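Local coordinates for protein AT27789p (Drosophila melanogaster, PDB 5UZM) that probably binds RNA, including mRNA, as an hnRNP F/H homologue, the fragment here being its second quasi-RNA recognition motif, at residues D37-L42 with F56-S61. Sequence-based numbering, arbitrary orientation. Where two conformers were deposited one is given.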
ATOM      1  N   ASP A  37      10.064   0.941  -8.856  1.00 23.06           N
ATOM      2  CA  ASP A  37       9.702   0.061  -9.954  1.00 41.69           C
ATOM      3  C   ASP A  37       8.204  -0.252  -9.928  1.00 36.22           C
ATOM      4  O   ASP A  37       7.444   0.208  -9.064  1.00 28.94           O
ATOM      5  CB  ASP A  37      10.543  -1.209  -9.899  1.00 46.01           C
ATOM      6  CG  ASP A  37      10.385  -1.939  -8.592  1.00 60.03           C
ATOM      7  OD1 ASP A  37       9.417  -2.717  -8.471  1.00 60.39           O
ATOM      8  OD2 ASP A  37      11.222  -1.726  -7.685  1.00 73.60           O
ATOM      9  N   ARG A  38       7.781  -1.060 -10.900  1.00 40.67           N
ATOM     10  CA  ARG A  38       6.388  -1.479 -10.996  1.00 37.22           C
ATOM     11  C   ARG A  38       5.901  -2.129  -9.715  1.00 35.11           C
ATOM     12  O   ARG A  38       4.702  -2.098  -9.419  1.00 41.98           O
ATOM     13  CB  ARG A  38       6.223  -2.461 -12.159  1.00 41.33           C
ATOM     14  CG  ARG A  38       4.806  -2.579 -12.690  1.00 57.20           C
ATOM     15  CD  ARG A  38       4.681  -3.772 -13.634  1.00 75.60           C
ATOM     16  NE  ARG A  38       4.633  -5.054 -12.926  1.00 80.99           N
ATOM     17  CZ  ARG A  38       5.681  -5.850 -12.709  1.00 80.38           C
ATOM     18  NH1 ARG A  38       5.517  -6.995 -12.055  1.00 81.26           N
ATOM     19  NH2 ARG A  38       6.891  -5.513 -13.143  1.00 68.00           N
ATOM     20  N   GLU A  39       6.801  -2.722  -8.937  1.00 25.90           N
ATOM     21  CA  GLU A  39       6.376  -3.428  -7.736  1.00 33.49           C
ATOM     22  C   GLU A  39       6.406  -2.556  -6.491  1.00 38.84           C
ATOM     23  O   GLU A  39       6.333  -3.080  -5.375  1.00 36.05           O
ATOM     24  CB  GLU A  39       7.230  -4.675  -7.517  1.00 43.42           C
ATOM     25  CG  GLU A  39       7.067  -5.730  -8.602  1.00 59.67           C
ATOM     26  CD  GLU A  39       7.289  -7.139  -8.070  1.00 77.91           C
ATOM     27  OE1 GLU A  39       6.351  -7.962  -8.156  1.00 76.78           O
ATOM     28  OE2 GLU A  39       8.391  -7.414  -7.545  1.00 74.69           O
ATOM     29  N   GLY A  40       6.509  -1.239  -6.647  1.00 23.43           N
ATOM     30  CA  GLY A  40       6.431  -0.377  -5.485  1.00 19.54           C
ATOM     31  C   GLY A  40       5.026  -0.274  -4.927  1.00 18.49           C
ATOM     32  O   GLY A  40       4.840  -0.179  -3.708  1.00 17.97           O
ATOM     33  N   ILE A  41       4.032  -0.186  -5.804  1.00 16.58           N
ATOM     34  CA  ILE A  41       2.633  -0.022  -5.400  1.00 14.93           C
ATOM     35  C   ILE A  41       1.842  -0.980  -6.271  1.00 18.83           C
ATOM     36  O   ILE A  41       1.887  -0.869  -7.507  1.00 23.62           O
ATOM     37  CB  ILE A  41       2.109   1.413  -5.613  1.00 16.49           C
ATOM     38  CG1 ILE A  41       2.897   2.461  -4.794  1.00 17.07           C
ATOM     39  CG2 ILE A  41       0.573   1.474  -5.376  1.00 17.44           C
ATOM     40  CD1 ILE A  41       2.589   3.937  -5.184  1.00 18.91           C
ATOM     41  N   LEU A  42       1.102  -1.894  -5.656  1.00 17.09           N
ATOM     42  CA  LEU A  42       0.289  -2.849  -6.414  1.00 22.30           C
ATOM     43  C   LEU A  42      -1.128  -2.852  -5.863  1.00 18.98           C
ATOM     44  O   LEU A  42      -1.329  -3.043  -4.660  1.00 20.03           O
ATOM     45  CB  LEU A  42       0.897  -4.253  -6.357  1.00 21.49           C
ATOM     46  CG  LEU A  42       2.203  -4.401  -7.172  1.00 43.97           C
ATOM     47  CD1 LEU A  42       2.776  -5.815  -7.109  1.00 40.76           C
ATOM     48  CD2 LEU A  42       2.025  -3.982  -8.647  1.00 39.89           C
ATOM     49  N   PHE A  56      -0.822  -3.198  -1.962  1.00 13.26           N
ATOM     50  CA  PHE A  56       0.426  -3.459  -1.250  1.00 11.87           C
ATOM     51  C   PHE A  56       1.395  -2.348  -1.609  1.00 17.21           C
ATOM     52  O   PHE A  56       1.386  -1.879  -2.748  1.00 13.98           O
ATOM     53  CB  PHE A  56       1.045  -4.791  -1.632  1.00 15.12           C
ATOM     54  CG  PHE A  56       0.309  -5.965  -1.088  1.00 15.04           C
ATOM     55  CD1 PHE A  56      -0.773  -6.463  -1.767  1.00 17.35           C
ATOM     56  CD2 PHE A  56       0.677  -6.539   0.112  1.00 16.25           C
ATOM     57  CE1 PHE A  56      -1.483  -7.556  -1.270  1.00 18.24           C
ATOM     58  CE2 PHE A  56      -0.040  -7.614   0.613  1.00 17.19           C
ATOM     59  CZ  PHE A  56      -1.094  -8.125  -0.078  1.00 17.18           C
ATOM     60  N   VAL A  57       2.193  -1.900  -0.647  1.00 12.94           N
ATOM     61  CA  VAL A  57       3.195  -0.862  -0.883  1.00 11.87           C
ATOM     62  C   VAL A  57       4.515  -1.353  -0.300  1.00 14.72           C
ATOM     63  O   VAL A  57       4.557  -1.815   0.845  1.00 15.10           O
ATOM     64  CB  VAL A  57       2.770   0.494  -0.267  1.00 14.17           C
ATOM     65  CG1 VAL A  57       3.864   1.556  -0.472  1.00 16.97           C
ATOM     66  CG2 VAL A  57       1.414   0.944  -0.880  1.00 14.64           C
ATOM     67  N   GLN A  58       5.571  -1.257  -1.097  1.00 13.79           N
ATOM     68  CA  GLN A  58       6.921  -1.685  -0.742  0.51 15.44           C
ATOM     69  C   GLN A  58       7.782  -0.459  -0.502  1.00 15.49           C
ATOM     70  O   GLN A  58       7.860   0.393  -1.383  1.00 18.23           O
ATOM     71  CB  GLN A  58       7.555  -2.472  -1.882  0.51 20.32           C
ATOM     72  CG  GLN A  58       6.865  -3.711  -2.241  0.51 15.62           C
ATOM     73  CD  GLN A  58       7.742  -4.619  -3.076  0.51 38.99           C
ATOM     74  OE1 GLN A  58       7.299  -5.202  -4.066  0.51 34.28           O
ATOM     75  NE2 GLN A  58       9.004  -4.738  -2.681  0.51 22.98           N
ATOM     76  N   PHE A  59       8.469  -0.414   0.639  1.00 16.33           N
ATOM     77  CA  PHE A  59       9.363   0.681   0.998  1.00 17.32           C
ATOM     78  C   PHE A  59      10.827   0.261   0.906  1.00 23.95           C
ATOM     79  O   PHE A  59      11.166  -0.919   0.839  1.00 27.16           O
ATOM     80  CB  PHE A  59       9.059   1.170   2.414  1.00 17.66           C
ATOM     81  CG  PHE A  59       7.654   1.684   2.574  1.00 16.20           C
ATOM     82  CD1 PHE A  59       7.344   2.992   2.201  1.00 15.79           C
ATOM     83  CD2 PHE A  59       6.648   0.871   3.057  1.00 16.46           C
ATOM     84  CE1 PHE A  59       6.038   3.461   2.314  1.00 16.19           C
ATOM     85  CE2 PHE A  59       5.320   1.346   3.184  1.00 18.42           C
ATOM     86  CZ  PHE A  59       5.025   2.640   2.792  1.00 19.69           C
ATOM     87  N   GLU A  60      11.708   1.264   0.983  1.00 22.80           N
ATOM     88  CA  GLU A  60      13.130   0.984   0.850  1.00 30.46           C
ATOM     89  C   GLU A  60      13.771   0.571   2.158  1.00 28.35           C
ATOM     90  O   GLU A  60      14.882   0.026   2.150  1.00 30.30           O
ATOM     91  CB  GLU A  60      13.856   2.212   0.306  1.00 33.33           C
ATOM     92  CG  GLU A  60      14.950   1.874  -0.643  1.00 55.90           C
ATOM     93  CD  GLU A  60      14.397   1.374  -1.942  1.00 62.06           C
ATOM     94  OE1 GLU A  60      13.507   2.057  -2.492  1.00 62.17           O
ATOM     95  OE2 GLU A  60      14.834   0.300  -2.405  1.00 64.27           O
ATOM     96  N   SER A  61      13.126   0.836   3.286  1.00 23.78           N
ATOM     97  CA  SER A  61      13.769   0.657   4.572  1.00 23.70           C
ATOM     98  C   SER A  61      12.757   0.175   5.591  1.00 24.66           C
ATOM     99  O   SER A  61      11.544   0.360   5.448  1.00 25.46           O
ATOM    100  CB  SER A  61      14.432   1.950   5.070  1.00 29.90           C
ATOM    101  OG  SER A  61      13.467   2.883   5.530  1.00 28.15           O
TER
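At the edge of the antiparallel sheet of this quasi-RNA recognition motif, Leu42 on strand 41-45 pairs with Phe56 on the inner strand 54-58 through two backbone hydrogen bonds. Leu42 N reaches Phe56 O at 2.9 Å, nearly straight at 171°, and Phe56 N returns to Leu42 O at 2.7 Å; both donors lie in the plane of the carbonyl they meet. One residue back, Ile41 faces Val57 as a non-hydrogen-bonded pair, their side chains touching loosely at 4.5 Å between Ile41 CG1 and Val57 CG2. Strand 54-58 also pairs with strand 10-14 on its other side, in the β2-β3-β1 order of the RRM fold. The ladder continues at Gly40, where Gln58 N donates to Gly40 O at 2.9 Å, tilted 25° from the carbonyl plane. The same oxygen receives a CA-H...O contact from Val57 CA at 3.3 Å. Just ahead lies an Asx turn: Asp37 OD1 accepts from Glu39 N at 2.7 Å, while Gly40 N bonds to Asp37 O. In the conformer given, chi1 of Gln58 (-62°) sets CG 3.2 Å from Glu39 O. On the face bearing Leu42, Phe56 and Gln58, helix 88-94 covers Leu42 and Gln58 with Met91.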